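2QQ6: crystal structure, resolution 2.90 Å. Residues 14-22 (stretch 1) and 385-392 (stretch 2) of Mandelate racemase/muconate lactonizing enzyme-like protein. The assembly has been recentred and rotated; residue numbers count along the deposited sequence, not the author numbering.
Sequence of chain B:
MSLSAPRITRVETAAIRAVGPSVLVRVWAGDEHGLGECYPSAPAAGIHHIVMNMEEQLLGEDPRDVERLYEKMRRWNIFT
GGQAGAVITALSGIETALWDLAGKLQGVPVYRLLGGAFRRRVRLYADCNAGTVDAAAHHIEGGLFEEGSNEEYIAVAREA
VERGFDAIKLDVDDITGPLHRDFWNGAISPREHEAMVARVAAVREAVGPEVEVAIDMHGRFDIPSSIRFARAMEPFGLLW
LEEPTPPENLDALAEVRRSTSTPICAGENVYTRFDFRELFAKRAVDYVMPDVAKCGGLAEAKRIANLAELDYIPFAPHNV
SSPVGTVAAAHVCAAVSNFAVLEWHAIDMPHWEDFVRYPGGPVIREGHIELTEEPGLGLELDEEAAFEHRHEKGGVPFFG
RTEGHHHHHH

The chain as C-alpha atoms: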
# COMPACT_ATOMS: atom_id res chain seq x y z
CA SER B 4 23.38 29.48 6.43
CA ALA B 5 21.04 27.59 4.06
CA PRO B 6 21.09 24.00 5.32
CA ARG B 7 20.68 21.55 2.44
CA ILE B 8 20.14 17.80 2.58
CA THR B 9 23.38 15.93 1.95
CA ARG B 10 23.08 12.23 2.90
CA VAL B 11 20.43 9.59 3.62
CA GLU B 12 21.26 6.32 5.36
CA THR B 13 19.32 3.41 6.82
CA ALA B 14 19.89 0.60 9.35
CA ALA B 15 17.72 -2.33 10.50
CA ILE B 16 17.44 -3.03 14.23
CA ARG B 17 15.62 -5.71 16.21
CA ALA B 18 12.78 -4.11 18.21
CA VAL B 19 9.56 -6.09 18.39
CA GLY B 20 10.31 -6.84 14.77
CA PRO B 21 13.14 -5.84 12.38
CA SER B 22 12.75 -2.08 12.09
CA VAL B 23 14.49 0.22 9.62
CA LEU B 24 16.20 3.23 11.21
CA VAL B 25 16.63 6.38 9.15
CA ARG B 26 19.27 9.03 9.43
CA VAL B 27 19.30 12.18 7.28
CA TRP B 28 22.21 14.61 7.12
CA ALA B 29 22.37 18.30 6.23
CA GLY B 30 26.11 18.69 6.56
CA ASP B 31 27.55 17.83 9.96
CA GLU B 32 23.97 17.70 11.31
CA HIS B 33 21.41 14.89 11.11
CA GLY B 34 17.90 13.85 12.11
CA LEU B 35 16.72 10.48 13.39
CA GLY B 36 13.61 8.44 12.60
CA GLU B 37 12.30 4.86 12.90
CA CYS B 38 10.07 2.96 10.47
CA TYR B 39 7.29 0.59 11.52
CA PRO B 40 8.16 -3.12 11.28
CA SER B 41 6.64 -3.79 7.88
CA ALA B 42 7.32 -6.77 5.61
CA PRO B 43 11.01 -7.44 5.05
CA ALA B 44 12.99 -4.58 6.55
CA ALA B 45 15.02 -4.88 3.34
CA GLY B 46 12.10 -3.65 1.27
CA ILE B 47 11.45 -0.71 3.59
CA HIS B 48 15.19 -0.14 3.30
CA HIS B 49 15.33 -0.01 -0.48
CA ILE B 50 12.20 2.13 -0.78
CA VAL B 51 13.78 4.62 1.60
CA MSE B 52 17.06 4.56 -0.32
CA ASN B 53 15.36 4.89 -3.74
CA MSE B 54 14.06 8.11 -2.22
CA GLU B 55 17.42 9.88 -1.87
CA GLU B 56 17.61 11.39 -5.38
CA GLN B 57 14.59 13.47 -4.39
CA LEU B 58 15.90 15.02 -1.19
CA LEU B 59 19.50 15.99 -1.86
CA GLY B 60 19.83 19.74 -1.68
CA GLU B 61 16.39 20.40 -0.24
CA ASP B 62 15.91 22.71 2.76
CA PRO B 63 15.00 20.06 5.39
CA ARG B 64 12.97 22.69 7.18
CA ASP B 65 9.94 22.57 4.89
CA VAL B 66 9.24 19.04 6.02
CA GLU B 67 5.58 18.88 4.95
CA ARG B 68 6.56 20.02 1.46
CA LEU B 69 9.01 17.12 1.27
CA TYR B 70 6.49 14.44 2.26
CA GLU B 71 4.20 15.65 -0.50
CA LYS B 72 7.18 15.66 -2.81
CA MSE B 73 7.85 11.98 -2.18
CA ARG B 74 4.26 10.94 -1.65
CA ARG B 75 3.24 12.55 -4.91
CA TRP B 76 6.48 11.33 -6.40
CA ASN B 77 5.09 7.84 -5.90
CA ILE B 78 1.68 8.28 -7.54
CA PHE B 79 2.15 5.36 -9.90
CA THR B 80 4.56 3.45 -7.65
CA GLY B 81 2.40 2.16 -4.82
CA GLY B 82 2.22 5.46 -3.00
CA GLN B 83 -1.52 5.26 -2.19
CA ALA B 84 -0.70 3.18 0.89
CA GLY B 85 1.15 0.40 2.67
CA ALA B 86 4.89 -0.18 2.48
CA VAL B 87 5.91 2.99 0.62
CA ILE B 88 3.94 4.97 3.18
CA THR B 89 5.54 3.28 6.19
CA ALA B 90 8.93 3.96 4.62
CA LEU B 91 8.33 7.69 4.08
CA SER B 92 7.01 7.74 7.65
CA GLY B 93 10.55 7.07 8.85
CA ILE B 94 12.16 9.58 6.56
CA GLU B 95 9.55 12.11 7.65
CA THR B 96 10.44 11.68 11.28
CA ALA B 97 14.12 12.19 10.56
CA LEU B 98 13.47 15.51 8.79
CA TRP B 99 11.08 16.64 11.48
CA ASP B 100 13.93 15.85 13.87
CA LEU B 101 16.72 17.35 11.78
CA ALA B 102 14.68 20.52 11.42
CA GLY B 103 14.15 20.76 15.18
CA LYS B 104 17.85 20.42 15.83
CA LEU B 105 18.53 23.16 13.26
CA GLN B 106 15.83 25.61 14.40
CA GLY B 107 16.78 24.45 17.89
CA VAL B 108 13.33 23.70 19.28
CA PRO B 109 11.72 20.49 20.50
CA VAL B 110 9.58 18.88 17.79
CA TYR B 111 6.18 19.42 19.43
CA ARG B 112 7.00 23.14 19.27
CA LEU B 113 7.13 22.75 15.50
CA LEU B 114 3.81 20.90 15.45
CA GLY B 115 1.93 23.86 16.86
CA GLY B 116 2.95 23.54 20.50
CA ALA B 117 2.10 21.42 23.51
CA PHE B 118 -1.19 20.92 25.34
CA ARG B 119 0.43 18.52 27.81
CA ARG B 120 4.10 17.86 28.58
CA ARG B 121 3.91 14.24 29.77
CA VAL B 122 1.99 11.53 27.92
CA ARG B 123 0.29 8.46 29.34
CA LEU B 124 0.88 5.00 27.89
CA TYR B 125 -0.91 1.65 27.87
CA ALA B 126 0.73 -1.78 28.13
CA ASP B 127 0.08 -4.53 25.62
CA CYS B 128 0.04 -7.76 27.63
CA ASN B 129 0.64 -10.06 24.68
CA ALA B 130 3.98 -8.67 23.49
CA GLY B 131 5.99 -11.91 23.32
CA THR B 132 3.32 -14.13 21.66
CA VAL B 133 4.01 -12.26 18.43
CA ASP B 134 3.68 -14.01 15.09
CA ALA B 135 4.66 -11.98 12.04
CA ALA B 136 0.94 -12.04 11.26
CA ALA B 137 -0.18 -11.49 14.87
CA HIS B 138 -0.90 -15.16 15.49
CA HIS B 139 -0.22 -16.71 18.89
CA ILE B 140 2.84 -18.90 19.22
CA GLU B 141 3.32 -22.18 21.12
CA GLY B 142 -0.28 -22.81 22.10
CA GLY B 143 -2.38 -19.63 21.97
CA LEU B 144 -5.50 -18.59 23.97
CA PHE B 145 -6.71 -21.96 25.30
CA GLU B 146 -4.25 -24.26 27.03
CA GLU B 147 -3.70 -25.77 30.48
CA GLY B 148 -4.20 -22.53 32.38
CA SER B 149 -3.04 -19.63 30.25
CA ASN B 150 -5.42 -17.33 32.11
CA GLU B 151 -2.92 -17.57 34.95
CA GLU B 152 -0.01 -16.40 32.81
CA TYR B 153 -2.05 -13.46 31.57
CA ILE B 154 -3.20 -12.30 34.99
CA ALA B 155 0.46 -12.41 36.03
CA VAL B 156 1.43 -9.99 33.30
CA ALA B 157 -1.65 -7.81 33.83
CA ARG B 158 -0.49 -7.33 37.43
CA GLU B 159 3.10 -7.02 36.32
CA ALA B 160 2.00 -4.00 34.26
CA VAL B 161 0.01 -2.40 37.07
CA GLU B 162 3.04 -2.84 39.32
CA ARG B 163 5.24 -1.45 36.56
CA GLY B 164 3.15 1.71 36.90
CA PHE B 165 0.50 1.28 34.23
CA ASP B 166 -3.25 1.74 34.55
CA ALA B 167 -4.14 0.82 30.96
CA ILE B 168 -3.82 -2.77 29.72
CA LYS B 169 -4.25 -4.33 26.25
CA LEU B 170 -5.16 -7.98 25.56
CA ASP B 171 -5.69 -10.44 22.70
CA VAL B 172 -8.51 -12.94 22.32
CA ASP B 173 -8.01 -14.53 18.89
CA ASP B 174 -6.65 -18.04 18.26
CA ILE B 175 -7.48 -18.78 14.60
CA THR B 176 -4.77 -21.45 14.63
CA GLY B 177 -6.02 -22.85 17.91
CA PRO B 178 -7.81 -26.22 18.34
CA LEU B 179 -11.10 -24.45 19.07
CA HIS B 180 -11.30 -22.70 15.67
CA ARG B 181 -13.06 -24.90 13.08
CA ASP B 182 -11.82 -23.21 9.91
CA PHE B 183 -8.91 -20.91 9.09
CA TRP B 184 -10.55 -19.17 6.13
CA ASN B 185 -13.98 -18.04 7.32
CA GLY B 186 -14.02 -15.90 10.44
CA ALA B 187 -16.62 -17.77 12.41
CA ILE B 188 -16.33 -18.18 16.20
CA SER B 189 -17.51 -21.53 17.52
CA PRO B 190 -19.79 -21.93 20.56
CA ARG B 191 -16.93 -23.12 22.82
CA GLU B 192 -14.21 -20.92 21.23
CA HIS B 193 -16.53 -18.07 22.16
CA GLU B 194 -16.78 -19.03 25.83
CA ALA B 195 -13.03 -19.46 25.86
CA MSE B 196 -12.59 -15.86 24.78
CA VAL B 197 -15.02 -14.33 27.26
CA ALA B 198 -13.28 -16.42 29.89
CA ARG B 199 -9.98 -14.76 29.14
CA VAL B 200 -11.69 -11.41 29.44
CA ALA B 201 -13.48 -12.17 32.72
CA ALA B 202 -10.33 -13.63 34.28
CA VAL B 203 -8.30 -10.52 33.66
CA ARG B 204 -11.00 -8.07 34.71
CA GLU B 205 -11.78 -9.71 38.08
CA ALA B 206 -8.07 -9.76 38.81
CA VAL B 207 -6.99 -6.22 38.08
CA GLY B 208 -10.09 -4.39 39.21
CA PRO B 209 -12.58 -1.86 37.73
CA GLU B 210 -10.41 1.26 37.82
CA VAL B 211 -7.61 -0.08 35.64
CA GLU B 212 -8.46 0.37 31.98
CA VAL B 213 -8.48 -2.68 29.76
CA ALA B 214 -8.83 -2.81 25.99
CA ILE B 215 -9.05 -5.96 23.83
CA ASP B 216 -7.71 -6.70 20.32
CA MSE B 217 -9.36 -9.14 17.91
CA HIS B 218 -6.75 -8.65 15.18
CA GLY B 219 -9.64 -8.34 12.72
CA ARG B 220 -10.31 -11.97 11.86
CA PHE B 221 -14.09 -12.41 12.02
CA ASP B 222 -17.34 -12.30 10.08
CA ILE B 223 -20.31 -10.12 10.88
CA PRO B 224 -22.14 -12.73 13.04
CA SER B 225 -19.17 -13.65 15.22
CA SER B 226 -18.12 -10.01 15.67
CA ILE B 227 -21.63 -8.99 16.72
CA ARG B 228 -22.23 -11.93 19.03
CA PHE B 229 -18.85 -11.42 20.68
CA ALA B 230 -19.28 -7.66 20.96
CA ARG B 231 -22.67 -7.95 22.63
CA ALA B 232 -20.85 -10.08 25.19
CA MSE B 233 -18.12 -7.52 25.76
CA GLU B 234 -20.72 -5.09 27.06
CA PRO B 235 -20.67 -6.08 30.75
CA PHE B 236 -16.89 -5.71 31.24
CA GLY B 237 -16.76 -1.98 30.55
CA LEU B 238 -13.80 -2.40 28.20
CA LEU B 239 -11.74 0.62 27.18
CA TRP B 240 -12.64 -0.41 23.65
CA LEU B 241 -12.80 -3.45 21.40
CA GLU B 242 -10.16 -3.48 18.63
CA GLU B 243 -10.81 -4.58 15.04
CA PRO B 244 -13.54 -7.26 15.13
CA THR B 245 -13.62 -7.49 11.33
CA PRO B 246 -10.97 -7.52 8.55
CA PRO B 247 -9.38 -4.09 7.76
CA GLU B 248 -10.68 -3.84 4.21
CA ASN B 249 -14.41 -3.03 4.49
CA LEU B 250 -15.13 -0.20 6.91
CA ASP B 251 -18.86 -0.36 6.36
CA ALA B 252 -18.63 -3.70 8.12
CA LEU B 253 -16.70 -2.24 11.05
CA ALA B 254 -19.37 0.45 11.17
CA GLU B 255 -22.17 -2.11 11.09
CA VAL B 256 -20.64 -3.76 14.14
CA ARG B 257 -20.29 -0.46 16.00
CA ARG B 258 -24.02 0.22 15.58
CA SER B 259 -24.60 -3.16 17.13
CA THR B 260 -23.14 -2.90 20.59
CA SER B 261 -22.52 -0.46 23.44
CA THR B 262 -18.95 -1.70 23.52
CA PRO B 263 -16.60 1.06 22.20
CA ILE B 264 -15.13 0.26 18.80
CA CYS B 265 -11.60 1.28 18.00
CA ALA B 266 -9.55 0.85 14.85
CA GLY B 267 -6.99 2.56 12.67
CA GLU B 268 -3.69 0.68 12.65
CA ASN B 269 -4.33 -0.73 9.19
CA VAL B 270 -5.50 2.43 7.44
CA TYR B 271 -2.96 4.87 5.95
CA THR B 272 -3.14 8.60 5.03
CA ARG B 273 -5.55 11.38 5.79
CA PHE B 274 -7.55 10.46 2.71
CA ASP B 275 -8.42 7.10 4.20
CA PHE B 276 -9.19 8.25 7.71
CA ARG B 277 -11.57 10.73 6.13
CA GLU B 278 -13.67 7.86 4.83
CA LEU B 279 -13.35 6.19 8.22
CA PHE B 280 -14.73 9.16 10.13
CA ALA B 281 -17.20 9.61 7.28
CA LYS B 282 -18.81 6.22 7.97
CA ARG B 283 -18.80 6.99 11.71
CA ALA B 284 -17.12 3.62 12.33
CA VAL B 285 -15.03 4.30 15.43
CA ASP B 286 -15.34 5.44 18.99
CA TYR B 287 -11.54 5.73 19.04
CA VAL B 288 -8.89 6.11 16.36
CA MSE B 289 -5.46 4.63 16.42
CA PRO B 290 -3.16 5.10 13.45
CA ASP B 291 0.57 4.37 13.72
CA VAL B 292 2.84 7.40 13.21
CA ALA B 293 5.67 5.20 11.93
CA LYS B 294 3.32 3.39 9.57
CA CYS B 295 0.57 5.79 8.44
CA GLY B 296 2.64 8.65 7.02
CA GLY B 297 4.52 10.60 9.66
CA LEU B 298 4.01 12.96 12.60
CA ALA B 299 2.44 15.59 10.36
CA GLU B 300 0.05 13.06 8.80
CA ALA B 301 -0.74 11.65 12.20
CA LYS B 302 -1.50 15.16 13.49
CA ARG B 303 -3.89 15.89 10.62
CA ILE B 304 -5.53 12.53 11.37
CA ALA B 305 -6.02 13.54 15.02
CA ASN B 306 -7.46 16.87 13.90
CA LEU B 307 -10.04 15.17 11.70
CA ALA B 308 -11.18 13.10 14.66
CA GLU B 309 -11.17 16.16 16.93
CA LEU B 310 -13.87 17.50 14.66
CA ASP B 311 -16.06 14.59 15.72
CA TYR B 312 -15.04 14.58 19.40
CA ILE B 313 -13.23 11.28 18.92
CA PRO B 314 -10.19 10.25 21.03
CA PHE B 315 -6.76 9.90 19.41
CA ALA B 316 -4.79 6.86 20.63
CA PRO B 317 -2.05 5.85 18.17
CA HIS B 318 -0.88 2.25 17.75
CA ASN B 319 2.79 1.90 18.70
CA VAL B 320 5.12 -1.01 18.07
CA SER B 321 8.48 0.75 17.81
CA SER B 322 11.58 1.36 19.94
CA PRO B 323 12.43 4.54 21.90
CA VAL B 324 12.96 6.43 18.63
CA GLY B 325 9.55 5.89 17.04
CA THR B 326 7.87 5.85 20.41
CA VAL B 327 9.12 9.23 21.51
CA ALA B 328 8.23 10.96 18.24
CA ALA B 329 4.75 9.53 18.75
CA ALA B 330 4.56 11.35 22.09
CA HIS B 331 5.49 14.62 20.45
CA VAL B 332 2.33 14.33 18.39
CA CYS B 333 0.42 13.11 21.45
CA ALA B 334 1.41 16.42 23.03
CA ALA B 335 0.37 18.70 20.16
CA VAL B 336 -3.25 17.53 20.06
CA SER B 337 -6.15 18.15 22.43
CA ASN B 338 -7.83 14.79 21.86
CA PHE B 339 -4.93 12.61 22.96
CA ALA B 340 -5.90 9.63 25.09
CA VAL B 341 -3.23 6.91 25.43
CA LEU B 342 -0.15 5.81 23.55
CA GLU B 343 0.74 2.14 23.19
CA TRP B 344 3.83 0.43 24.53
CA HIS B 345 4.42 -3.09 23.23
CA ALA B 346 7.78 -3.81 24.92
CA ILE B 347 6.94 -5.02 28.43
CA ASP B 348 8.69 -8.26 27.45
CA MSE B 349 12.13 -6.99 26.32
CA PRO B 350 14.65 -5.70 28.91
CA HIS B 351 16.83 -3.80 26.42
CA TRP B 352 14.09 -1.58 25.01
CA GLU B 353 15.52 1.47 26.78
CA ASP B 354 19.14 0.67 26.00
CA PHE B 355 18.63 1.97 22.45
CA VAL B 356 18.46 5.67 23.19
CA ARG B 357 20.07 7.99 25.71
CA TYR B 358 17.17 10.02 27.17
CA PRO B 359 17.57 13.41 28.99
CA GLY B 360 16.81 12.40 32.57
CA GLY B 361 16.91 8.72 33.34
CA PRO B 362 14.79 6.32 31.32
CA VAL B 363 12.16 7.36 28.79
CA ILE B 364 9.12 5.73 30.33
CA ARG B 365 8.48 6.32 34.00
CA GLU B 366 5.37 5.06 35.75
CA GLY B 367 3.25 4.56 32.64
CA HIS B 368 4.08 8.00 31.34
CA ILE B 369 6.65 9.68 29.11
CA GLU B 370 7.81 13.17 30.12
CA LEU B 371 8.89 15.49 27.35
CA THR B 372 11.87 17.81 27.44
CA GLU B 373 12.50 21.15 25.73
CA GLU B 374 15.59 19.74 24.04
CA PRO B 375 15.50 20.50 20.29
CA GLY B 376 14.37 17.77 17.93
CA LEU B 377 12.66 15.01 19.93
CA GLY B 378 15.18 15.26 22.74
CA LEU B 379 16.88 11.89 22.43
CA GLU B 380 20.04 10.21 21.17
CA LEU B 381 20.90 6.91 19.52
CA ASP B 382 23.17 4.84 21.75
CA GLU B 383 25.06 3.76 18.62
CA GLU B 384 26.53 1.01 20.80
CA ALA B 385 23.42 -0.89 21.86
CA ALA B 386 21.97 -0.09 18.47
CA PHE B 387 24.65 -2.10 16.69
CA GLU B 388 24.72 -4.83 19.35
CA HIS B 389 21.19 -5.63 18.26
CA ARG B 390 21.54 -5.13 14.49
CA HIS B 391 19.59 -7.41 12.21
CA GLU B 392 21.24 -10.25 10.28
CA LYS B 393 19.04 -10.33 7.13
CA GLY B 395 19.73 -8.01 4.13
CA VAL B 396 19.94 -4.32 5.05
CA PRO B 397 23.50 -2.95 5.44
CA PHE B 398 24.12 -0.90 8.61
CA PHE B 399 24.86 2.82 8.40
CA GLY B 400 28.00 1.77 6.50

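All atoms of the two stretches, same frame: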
# COMPACT_ATOMS: atom_id res chain seq x y z
N ALA B 14 19.34 1.59 8.43
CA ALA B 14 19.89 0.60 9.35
C ALA B 14 18.71 -0.17 9.93
O ALA B 14 17.71 0.43 10.33
CB ALA B 14 20.67 1.29 10.47
N ALA B 15 18.81 -1.50 9.98
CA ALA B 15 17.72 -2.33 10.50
C ALA B 15 17.99 -2.96 11.87
O ALA B 15 18.83 -3.85 12.00
CB ALA B 15 17.38 -3.42 9.49
N ILE B 16 17.27 -2.50 12.89
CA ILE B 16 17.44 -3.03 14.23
C ILE B 16 16.40 -4.09 14.55
O ILE B 16 15.51 -4.38 13.77
CB ILE B 16 17.32 -1.94 15.31
CG1 ILE B 16 15.96 -1.22 15.18
CG2 ILE B 16 18.49 -0.99 15.24
CD1 ILE B 16 15.68 -0.24 16.30
N ARG B 17 16.53 -4.67 15.74
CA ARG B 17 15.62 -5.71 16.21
C ARG B 17 14.86 -5.19 17.43
O ARG B 17 15.33 -5.27 18.56
CB ARG B 17 16.39 -6.97 16.55
N ALA B 18 13.67 -4.63 17.17
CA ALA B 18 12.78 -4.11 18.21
C ALA B 18 11.78 -5.20 18.53
O ALA B 18 12.15 -6.20 19.13
CB ALA B 18 12.07 -2.87 17.68
N VAL B 19 10.52 -5.02 18.18
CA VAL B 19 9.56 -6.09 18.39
C VAL B 19 9.63 -6.90 17.10
O VAL B 19 9.25 -8.07 17.05
CB VAL B 19 8.14 -5.59 18.62
CG1 VAL B 19 8.01 -5.05 20.02
CG2 VAL B 19 7.84 -4.52 17.63
N GLY B 20 10.14 -6.24 16.07
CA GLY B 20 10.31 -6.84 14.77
C GLY B 20 11.40 -6.05 14.08
O GLY B 20 11.68 -4.92 14.48
N PRO B 21 12.08 -6.61 13.06
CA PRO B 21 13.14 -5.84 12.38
C PRO B 21 12.65 -4.48 11.89
O PRO B 21 11.82 -4.40 10.99
CB PRO B 21 13.55 -6.76 11.23
CG PRO B 21 12.34 -7.68 11.05
CD PRO B 21 11.92 -7.94 12.45
N SER B 22 13.19 -3.41 12.47
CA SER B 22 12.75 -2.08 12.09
C SER B 22 13.83 -1.19 11.50
O SER B 22 14.86 -0.95 12.12
CB SER B 22 12.16 -1.40 13.31
OG SER B 22 11.25 -2.29 13.94
N ALA B 385 24.53 0.06 21.72
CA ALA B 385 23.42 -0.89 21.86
C ALA B 385 22.82 -1.15 20.49
O ALA B 385 22.62 -2.30 20.08
CB ALA B 385 22.37 -0.31 22.78
N ALA B 386 22.54 -0.05 19.80
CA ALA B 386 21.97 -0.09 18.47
C ALA B 386 22.63 -1.21 17.67
O ALA B 386 21.98 -2.17 17.27
CB ALA B 386 22.17 1.26 17.79
N PHE B 387 23.94 -1.10 17.46
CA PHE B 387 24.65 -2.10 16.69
C PHE B 387 24.69 -3.49 17.33
O PHE B 387 24.72 -4.50 16.63
CB PHE B 387 26.07 -1.63 16.40
CG PHE B 387 26.84 -2.59 15.55
CD1 PHE B 387 26.40 -2.92 14.27
CD2 PHE B 387 27.97 -3.23 16.06
CE1 PHE B 387 27.06 -3.87 13.52
CE2 PHE B 387 28.65 -4.19 15.31
CZ PHE B 387 28.18 -4.52 14.03
N GLU B 388 24.68 -3.54 18.66
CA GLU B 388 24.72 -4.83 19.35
C GLU B 388 23.51 -5.66 18.99
O GLU B 388 23.53 -6.89 19.06
CB GLU B 388 24.73 -4.66 20.87
CG GLU B 388 24.82 -6.00 21.63
CD GLU B 388 24.59 -5.88 23.13
OE1 GLU B 388 25.07 -4.90 23.74
OE2 GLU B 388 23.94 -6.78 23.72
N HIS B 389 22.43 -4.97 18.62
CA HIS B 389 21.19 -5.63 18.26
C HIS B 389 20.81 -5.44 16.79
O HIS B 389 19.63 -5.45 16.46
CB HIS B 389 20.06 -5.11 19.15
CG HIS B 389 20.31 -5.27 20.62
ND1 HIS B 389 20.44 -6.50 21.23
CD2 HIS B 389 20.43 -4.35 21.61
CE1 HIS B 389 20.61 -6.33 22.52
NE2 HIS B 389 20.62 -5.04 22.78
N ARG B 390 21.80 -5.28 15.92
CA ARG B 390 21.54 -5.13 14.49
C ARG B 390 20.77 -6.35 14.00
O ARG B 390 20.59 -7.32 14.73
CB ARG B 390 22.86 -5.00 13.73
N HIS B 391 20.34 -6.30 12.75
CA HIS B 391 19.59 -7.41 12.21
C HIS B 391 20.31 -8.14 11.08
O HIS B 391 20.62 -7.55 10.05
CB HIS B 391 18.23 -6.91 11.74
CG HIS B 391 17.36 -8.00 11.19
ND1 HIS B 391 17.18 -9.20 11.84
CD2 HIS B 391 16.65 -8.07 10.05
CE1 HIS B 391 16.39 -9.97 11.12
NE2 HIS B 391 16.05 -9.31 10.03
N GLU B 392 20.56 -9.43 11.29
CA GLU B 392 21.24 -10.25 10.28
C GLU B 392 20.26 -10.80 9.22
O GLU B 392 19.80 -11.94 9.32
CB GLU B 392 21.97 -11.41 10.96

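The segment that follows the helix ending at Glu388 runs alongside the strand containing Ala15, Ile16 and Arg17, and the two backbones meet in a single bridge between Ile16 and Arg390, whose CA atoms lie 4.6 Å apart. On one side of this bridge Arg17 N donates a weak hydrogen bond to His389 O (3.3 Å, with an angle of 126° at the hydrogen); on the other, Ala15 O lies 3.0 Å from His391 N. His389 N is hydrogen-bonded to Ala385 O (3.0 Å), while His389 is the first residue to leave helical phi/psi; its O accepts the bond from Arg17 N.

His391 has the largest area covered by the other stretch (78 Å²). Its CA-to-CB bond points toward the strand, and a t chi1 (-179°) with chi2 at 47° carries the imidazole across to Pro21. Pro21 CB sits over one face of the ring, 3.6 Å from His391 CD2 and 3.9 Å from the ring centroid, 24° off the normal, a CH-pi contact. Pro21 is held beside the bridging strand by the hairpin, in which Ile16 N hydrogen-bonds Ser22 O (3.0 Å) and Ser22 N hydrogen-bonds Ile16 O (2.8 Å). Ala15 CB also approaches His391 CB, at 4.2 Å.

Ile16 directs its CA-to-CB bond away from the partner segment, yet with chi1 p (56°), CG2 lies 4.2 Å from Ala386 O in the last part of the helix. His389 starts out sideways, but with chi1 m (-56°) the end of its side chain leads away, and its closest approach, 3.3 Å from His389 O to Arg17 N, is made by the backbone. Ser22, pointing away, uses an m rotamer (-48°) to bring OG within 2.7 Å of Gly20 O, a hydrogen bond internal to the hairpin. Arg17 and Arg390 are modelled only to CB, so their side-chain conformations cannot be described.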